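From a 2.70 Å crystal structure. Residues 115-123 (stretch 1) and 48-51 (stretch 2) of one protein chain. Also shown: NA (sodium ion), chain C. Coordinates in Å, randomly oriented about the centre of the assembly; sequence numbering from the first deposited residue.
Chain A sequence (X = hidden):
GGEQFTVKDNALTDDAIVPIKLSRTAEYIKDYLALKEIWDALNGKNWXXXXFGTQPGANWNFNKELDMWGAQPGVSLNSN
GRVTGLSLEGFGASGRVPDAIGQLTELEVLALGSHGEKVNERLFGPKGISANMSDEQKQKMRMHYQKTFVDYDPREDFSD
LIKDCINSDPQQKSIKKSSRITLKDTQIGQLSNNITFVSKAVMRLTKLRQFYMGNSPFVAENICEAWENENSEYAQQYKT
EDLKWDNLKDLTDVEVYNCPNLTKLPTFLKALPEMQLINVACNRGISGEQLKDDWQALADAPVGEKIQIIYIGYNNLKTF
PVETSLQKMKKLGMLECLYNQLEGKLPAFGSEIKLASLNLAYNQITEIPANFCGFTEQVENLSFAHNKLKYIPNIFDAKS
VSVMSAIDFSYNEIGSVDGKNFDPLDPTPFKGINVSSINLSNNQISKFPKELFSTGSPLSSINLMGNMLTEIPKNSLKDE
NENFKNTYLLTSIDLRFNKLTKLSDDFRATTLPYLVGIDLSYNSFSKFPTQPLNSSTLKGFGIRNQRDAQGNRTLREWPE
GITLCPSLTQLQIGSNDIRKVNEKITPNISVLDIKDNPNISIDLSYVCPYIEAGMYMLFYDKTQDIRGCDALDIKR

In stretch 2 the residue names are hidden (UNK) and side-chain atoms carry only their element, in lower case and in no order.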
# COMPACT_ATOMS: atom_id res chain seq x y z
N HIS A 115 0.10 12.84 -9.50
CA HIS A 115 -0.49 11.51 -9.46
C HIS A 115 -2.00 11.64 -9.25
O HIS A 115 -2.74 10.75 -9.66
CB HIS A 115 0.17 10.59 -8.43
CG HIS A 115 -0.00 11.00 -7.01
ND1 HIS A 115 0.98 11.70 -6.34
CD2 HIS A 115 -1.02 10.74 -6.15
CE1 HIS A 115 0.52 11.85 -5.10
NE2 HIS A 115 -0.68 11.31 -4.94
N GLY A 116 -2.44 12.79 -8.69
CA GLY A 116 -3.84 13.11 -8.45
C GLY A 116 -4.67 13.10 -9.72
O GLY A 116 -5.82 12.65 -9.72
N GLU A 117 -4.08 13.55 -10.83
CA GLU A 117 -4.74 13.62 -12.14
C GLU A 117 -5.19 12.24 -12.65
O GLU A 117 -6.23 12.16 -13.32
CB GLU A 117 -3.82 14.28 -13.15
CG GLU A 117 -3.62 15.76 -12.89
CD GLU A 117 -2.62 16.43 -13.80
OE1 GLU A 117 -1.50 15.88 -13.95
OE2 GLU A 117 -2.94 17.51 -14.36
N LYS A 118 -4.47 11.17 -12.28
CA LYS A 118 -4.82 9.80 -12.66
C LYS A 118 -6.01 9.28 -11.84
O LYS A 118 -6.66 8.34 -12.29
CB LYS A 118 -3.61 8.83 -12.50
CG LYS A 118 -2.51 8.92 -13.59
CD LYS A 118 -3.00 8.70 -15.04
CE LYS A 118 -2.88 9.99 -15.83
NZ LYS A 118 -3.72 10.02 -17.05
N VAL A 119 -6.30 9.89 -10.67
CA VAL A 119 -7.42 9.47 -9.78
C VAL A 119 -8.45 10.61 -9.60
O VAL A 119 -9.21 10.60 -8.63
CB VAL A 119 -6.97 8.90 -8.39
CG1 VAL A 119 -6.22 7.59 -8.56
CG2 VAL A 119 -6.13 9.91 -7.61
N ASN A 120 -8.47 11.58 -10.54
CA ASN A 120 -9.39 12.72 -10.56
C ASN A 120 -9.43 13.45 -9.18
O ASN A 120 -10.50 13.66 -8.59
CB ASN A 120 -10.81 12.26 -11.00
CG ASN A 120 -11.79 13.38 -11.26
OD1 ASN A 120 -11.43 14.52 -11.61
ND2 ASN A 120 -13.05 13.05 -11.09
N GLU A 121 -8.25 13.83 -8.67
CA GLU A 121 -8.09 14.55 -7.41
C GLU A 121 -7.14 15.70 -7.54
O GLU A 121 -6.08 15.53 -8.15
CB GLU A 121 -7.58 13.62 -6.31
CG GLU A 121 -8.61 12.65 -5.76
CD GLU A 121 -8.13 11.89 -4.55
OE1 GLU A 121 -7.76 12.54 -3.54
OE2 GLU A 121 -8.13 10.64 -4.60
N ARG A 122 -7.46 16.85 -6.96
CA ARG A 122 -6.52 17.97 -6.97
C ARG A 122 -5.67 17.84 -5.71
O ARG A 122 -6.23 17.84 -4.61
CB ARG A 122 -7.24 19.32 -7.04
CG ARG A 122 -6.71 20.22 -8.15
CD ARG A 122 -7.30 21.63 -8.15
NE ARG A 122 -8.74 21.66 -7.86
CZ ARG A 122 -9.71 21.39 -8.74
NH1 ARG A 122 -9.42 21.01 -9.97
NH2 ARG A 122 -10.98 21.45 -8.37
N LEU A 123 -4.36 17.64 -5.86
CA LEU A 123 -3.53 17.48 -4.66
C LEU A 123 -3.14 18.83 -4.09
O LEU A 123 -2.92 18.95 -2.89
CB LEU A 123 -2.27 16.64 -4.93
CG LEU A 123 -2.47 15.31 -5.63
CD1 LEU A 123 -1.14 14.66 -5.85
CD2 LEU A 123 -3.35 14.40 -4.83
N UNK A 48 -9.15 23.11 -20.20
CA UNK A 48 -10.49 22.73 -19.74
C UNK A 48 -10.31 21.78 -18.58
O UNK A 48 -9.79 20.68 -18.78
c UNK A 48 -11.34 22.13 -20.86
o UNK A 48 -12.73 22.18 -20.54
N UNK A 49 -10.67 22.22 -17.35
CA UNK A 49 -10.46 21.46 -16.11
C UNK A 49 -11.37 20.21 -15.96
O UNK A 49 -12.52 20.19 -16.46
c UNK A 49 -9.11 22.74 -12.82
n UNK A 49 -7.84 22.40 -12.68
c UNK A 49 -10.60 22.35 -14.86
c UNK A 49 -9.94 21.75 -13.61
o UNK A 49 -9.60 23.76 -12.31
N UNK A 50 -10.81 19.17 -15.25
CA UNK A 50 -11.40 17.86 -14.93
C UNK A 50 -12.46 17.97 -13.73
O UNK A 50 -13.67 18.03 -14.02
o UNK A 50 -7.58 15.36 -14.03
c UNK A 50 -9.24 17.11 -13.55
n UNK A 50 -8.11 15.73 -11.89
c UNK A 50 -10.29 16.78 -14.64
c UNK A 50 -8.27 15.97 -13.19
N UNK A 51 -12.02 18.02 -12.45
CA UNK A 51 -12.90 18.11 -11.29
C UNK A 51 -12.33 17.49 -10.03
O UNK A 51 -11.13 17.61 -9.77
NA NA C . -4.27 17.72 -16.84

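Position 48 carries two side-chain atoms, one carbon and then one oxygen, with no branch. The oxygen ends the chain, as in a primary hydroxyl, and the CB of position 48 is 11.1 Å from Arg122 NH1, too far to touch stretch 1. A single CB ending in a hydroxyl is serine. Ser48 takes no part in the contact; it leads the chain in with an extended backbone, and nothing in stretch 1 constrains its identity.

Position 49 shows five side-chain atoms: three carbons in a row, the third carrying one oxygen and one nitrogen. Its CA-to-CB bond points toward stretch 1, and the terminal carbon lies 3.3 Å from Arg122 NH1. A planar amide after two methylenes is glutamine. The shape alone would also fit glutamate; the nitrogen decides it. In Gln49, chi1 is t and chi2 lies off the wells at 135°. Its NE2 comes within 3.4 Å of Arg122 NH1, but both atoms are donors, so this is proximity without a hydrogen bond. NE2 finds its acceptor elsewhere in the structure.

Position 50 again has three carbons, the last bearing one oxygen and one nitrogen, and again CA-to-CB points toward stretch 1. Here the terminal nitrogen lies 3.5 Å from Asn120 CA and 3.7 Å from Glu121 N, while the oxygen is 3.5 Å from Glu117 O. This too is glutamine. With chi1 p and chi2 t, Gln50 reaches out to the turn of stretch 1. Gly116 O accepts from Val119 N at 3.0 Å and from Glu121 N at 2.9 Å, which ties the turn together; at 4.4 Å from Gln50 NE2, Gly116 O is out of hydrogen-bonding range. OE1 faces another acceptor in Glu117 O, so that approach cannot be a hydrogen bond between them.

Position 51 has no side-chain atoms at all. The backbone C of position 51 packs 3.5 Å from Asn120 OD1, and the O of position 51 lies 3.8 Å from Arg122 NH1, oblique to the guanidinium. With no side chain, the residue is glycine. The phi of Gly51, 152°, would jam a CB against the carbonyl oxygen of the residue before, so the backbone itself calls for glycine.

The contact works by packing of polar groups, without a single hydrogen bond across it, and it buries a modest 326 Å² over both sides. Gln50 contributes the largest covered area in stretch 2, Arg122 the largest in stretch 1. Asn120 and Arg122 both start sideways, yet their ends come nearer to stretch 2. Within stretch 1, backbone bonds hold the turn, including Lys118 N to His115 O at 3.2 Å, and Glu117 OE2 binds the sodium ion, NA, at 2.8 Å. The design lesson is that a turn held by its own backbone bonds can have one long amide side chain packed against it, while a second lies by an arginine, without hydrogen bonds across, and with a glycine supplying a backbone conformation that other residues would find strained.

Stretch 2, residues 48-51: SQQG
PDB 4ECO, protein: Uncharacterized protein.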